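Local coordinates for PA4485 (Pseudomonas aeruginosa pa01, PDB 4AVR), which probably cleaves the glycan strands of peptidoglycan as a lytic transglycosylase of the RlpA family, with a predicted preference for strands lacking stem peptides, at the interface of chains A and B. Sequence-based numbering; all coordinates share one arbitrary frame. Chains: chain A/B, PA4485.

Contact 1: the interface of chains A and B. Residues chain A 63-64; chain B 14-16, 23.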
# COMPACT_ATOMS: atom_id res chain seq x y z
N PHE A 63 -4.25 -7.17 9.50
CA PHE A 63 -5.61 -7.65 9.34
C PHE A 63 -5.74 -9.06 8.72
O PHE A 63 -6.86 -9.48 8.41
CB PHE A 63 -6.41 -6.65 8.49
CG PHE A 63 -6.37 -5.25 9.04
CD1 PHE A 63 -6.88 -4.99 10.31
CD2 PHE A 63 -5.80 -4.20 8.33
CE1 PHE A 63 -6.85 -3.72 10.84
CE2 PHE A 63 -5.76 -2.92 8.86
CZ PHE A 63 -6.29 -2.68 10.12
N ARG A 64 -4.63 -9.76 8.54
CA ARG A 64 -4.65 -11.13 8.04
C ARG A 64 -3.81 -12.04 8.95
O ARG A 64 -2.72 -11.64 9.37
CB ARG A 64 -4.06 -11.18 6.62
CG ARG A 64 -4.87 -10.47 5.53
CD ARG A 64 -6.13 -11.22 5.15
NE ARG A 64 -5.84 -12.37 4.31
CZ ARG A 64 -6.73 -13.31 3.99
NH1 ARG A 64 -7.97 -13.26 4.48
NH2 ARG A 64 -6.37 -14.32 3.21
N ALA B 14 -3.65 -6.59 1.35
CA ALA B 14 -3.65 -7.86 0.64
C ALA B 14 -4.50 -8.88 1.35
O ALA B 14 -4.37 -9.08 2.57
CB ALA B 14 -2.24 -8.40 0.47
N GLY B 15 -5.35 -9.55 0.59
CA GLY B 15 -6.19 -10.60 1.11
C GLY B 15 -7.56 -10.14 1.58
O GLY B 15 -8.43 -10.99 1.83
N LEU B 16 -7.77 -8.83 1.73
CA LEU B 16 -9.05 -8.29 2.17
C LEU B 16 -9.99 -8.18 0.98
O LEU B 16 -9.57 -7.96 -0.15
CB LEU B 16 -8.91 -6.94 2.87
CG LEU B 16 -8.03 -6.94 4.12
CD1 LEU B 16 -7.92 -5.55 4.71
CD2 LEU B 16 -8.58 -7.91 5.16
N ARG B 23 -10.63 -11.01 -3.35
CA ARG B 23 -9.61 -10.53 -2.43
C ARG B 23 -8.62 -9.66 -3.19
O ARG B 23 -8.19 -10.00 -4.30
CB ARG B 23 -8.91 -11.70 -1.75
CG ARG B 23 -9.87 -12.49 -0.87
CD ARG B 23 -9.21 -13.52 0.03
NE ARG B 23 -10.17 -14.26 0.86
CZ ARG B 23 -10.73 -13.82 2.01
NH1 ARG B 23 -10.45 -12.61 2.52
NH2 ARG B 23 -11.59 -14.60 2.65
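A:Phe63 and A:Arg64 meet B:Ala14, B:Gly15 and B:Leu16 as two stretches without regular secondary structure; A:Arg64 is extended, while B:Gly15 turns its chain with a positive phi of 92°. A:Arg64 has the largest hidden surface of the patch, 76 Å². Its side chain is bent at chi2 and chi3 and is laid along the backbone of B:Ala14 and B:Gly15. Near the base, CG lies 3.3 Å from the carbonyl oxygen O of B:Ala14. Further out, NE is 3.7 Å from CA of B:Gly15. The guanidinium then passes over the carbonyl of B:Gly15, which faces one side of it near the rim. This oxygen sits 3.4 Å from the plane, so the approach is to a face and not along an N-H. The two may still attract each other through charge.

The same oxygen is gripped from within chain B. NH1 of B:Arg23 donates to O of B:Gly15 at 2.7 Å. The oxygen lies at the edge of the B:Arg23 guanidinium, close to its plane, and the bond runs nearly along the C=O axis. The two guanidiniums overlap at one side, face over face and offset, with NH1 of A:Arg64 3.2 Å from NH1 of B:Arg23. Their planes are 33° apart. If both are charged they would repel; the carbonyl oxygen of B:Gly15, close to both, may offset part of that.

B:Leu16 fills the other end. Its methyl CD2 reaches O of A:Phe63 at 4.0 Å and also touches CD of A:Arg64. From the side chain of A:Phe63, CB comes nearest, 4.2 Å from CD2 of B:Leu16; the ring lies just beyond.

In chain A the patch lies between strands 52-59 and 67-71. In chain B it follows the short 3-10 helix 11-13 and precedes strand 30-32.

Contact 2: the interface of chains A and B. Residues chain A 8, 73, 82; chain B 8, 73, 82.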
# COMPACT_ATOMS: atom_id res chain seq x y z
N TYR A 8 3.55 -3.47 3.42
CA TYR A 8 3.67 -2.02 3.56
C TYR A 8 2.40 -1.31 3.13
O TYR A 8 1.62 -1.80 2.31
CB TYR A 8 4.91 -1.46 2.87
CG TYR A 8 4.98 -1.48 1.36
CD1 TYR A 8 4.51 -0.42 0.60
CD2 TYR A 8 5.61 -2.53 0.70
CE1 TYR A 8 4.67 -0.41 -0.79
CE2 TYR A 8 5.79 -2.54 -0.67
CZ TYR A 8 5.31 -1.48 -1.40
OH TYR A 8 5.49 -1.46 -2.77
N ARG A 73 6.17 3.15 3.81
CA ARG A 73 6.91 3.07 2.55
C ARG A 73 8.41 3.22 2.76
O ARG A 73 9.20 2.46 2.19
CB ARG A 73 6.40 4.12 1.57
CG ARG A 73 6.92 3.89 0.15
CD ARG A 73 7.77 4.97 -0.44
NE ARG A 73 7.49 6.27 0.01
CZ ARG A 73 8.26 7.16 0.62
NH1 ARG A 73 9.56 7.04 0.93
NH2 ARG A 73 7.63 8.26 0.91
N ILE A 82 10.08 -3.21 -1.58
CA ILE A 82 9.13 -2.44 -2.40
C ILE A 82 8.58 -3.29 -3.54
O ILE A 82 7.36 -3.30 -3.78
CB ILE A 82 9.76 -1.13 -2.90
CG1 ILE A 82 9.98 -0.17 -1.73
CG2 ILE A 82 8.91 -0.49 -3.99
CD1 ILE A 82 8.70 0.41 -1.15
N TYR B 8 -2.39 4.74 -4.43
CA TYR B 8 -2.29 3.28 -4.58
C TYR B 8 -2.50 2.54 -3.26
O TYR B 8 -2.24 3.06 -2.17
CB TYR B 8 -0.96 2.84 -5.22
CG TYR B 8 0.30 3.16 -4.44
CD1 TYR B 8 0.80 2.27 -3.50
CD2 TYR B 8 1.03 4.32 -4.67
CE1 TYR B 8 1.97 2.53 -2.79
CE2 TYR B 8 2.20 4.59 -3.98
CZ TYR B 8 2.66 3.69 -3.04
OH TYR B 8 3.83 3.94 -2.35
N ARG B 73 -0.74 -2.20 -6.02
CA ARG B 73 0.69 -1.99 -5.82
C ARG B 73 1.46 -2.22 -7.12
O ARG B 73 2.32 -1.41 -7.49
CB ARG B 73 1.21 -2.94 -4.73
CG ARG B 73 2.65 -2.67 -4.31
CD ARG B 73 3.39 -3.91 -3.80
NE ARG B 73 3.44 -4.98 -4.79
CZ ARG B 73 4.21 -4.98 -5.89
NH1 ARG B 73 5.05 -3.97 -6.12
NH2 ARG B 73 4.15 -5.97 -6.76
N ILE B 82 5.42 4.85 -6.82
CA ILE B 82 5.55 4.34 -5.45
C ILE B 82 6.12 5.40 -4.51
O ILE B 82 5.58 5.64 -3.43
CB ILE B 82 6.39 3.04 -5.40
CG1 ILE B 82 5.70 1.91 -6.15
CG2 ILE B 82 6.68 2.65 -3.95
CD1 ILE B 82 4.53 1.33 -5.44
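A:Tyr8 holds CG between its backbone N and carbonyl carbon (chi1 69°), and B:Arg73 holds CG anti to its N (chi1 -173°); together these bring the phenol tip against the arginine's aliphatic stem. The hydroxyl OH of A:Tyr8 touches CG and CD of B:Arg73, each at 3.4 Å. The side chains cross at about a right angle. Beyond the stem, NH1 of B:Arg73 stands 3.4 Å from the carbonyl oxygen O of A:Ile82, too far for a hydrogen bond but perhaps favourable in charge.

That carbonyl is already engaged. OH of A:Tyr8 donates to O of A:Ile82 at 2.8 Å, in the carbonyl plane and on a lone pair. This fixes the phenol tip. CD1 of A:Ile82 also packs over one ring face, toward the rim. B:Tyr8 and B:Ile82 repeat the arrangement.

Between the two pairs, the isoleucines slide past each other in opposite directions. Their CG2 methyls meet at 3.9 Å, forming a small apolar centre.

The exchanged half is looser. CG of A:Arg73 is 4.0 Å from OH of B:Tyr8. The A:Arg73 side chain bends differently, at chi2 and chi3, where B:Arg73 bends at chi3.

Each Tyr8 ends strand 2-8, each Arg73 begins helix 73-79, and each Ile82 lies shortly after that helix.

Contact 1 and contact 2 have centres about 15 Å apart and share no residue. Both belong to one two-fold symmetric interface between copies of PA4485. Contact 2 draws on the same three residues of both chains and so contains its own twin, with Ile82 meeting Ile82; contact 1 pairs different segments and has a separate twin with the chains exchanged. The short segment between Tyr8 and the 3-10 helix 11-13 links the chain B sides of the two. Both rest on packing around hydrogen bonds made within one chain. The pair may form only in the crystal, since the structure alone does not show a dimer in solution.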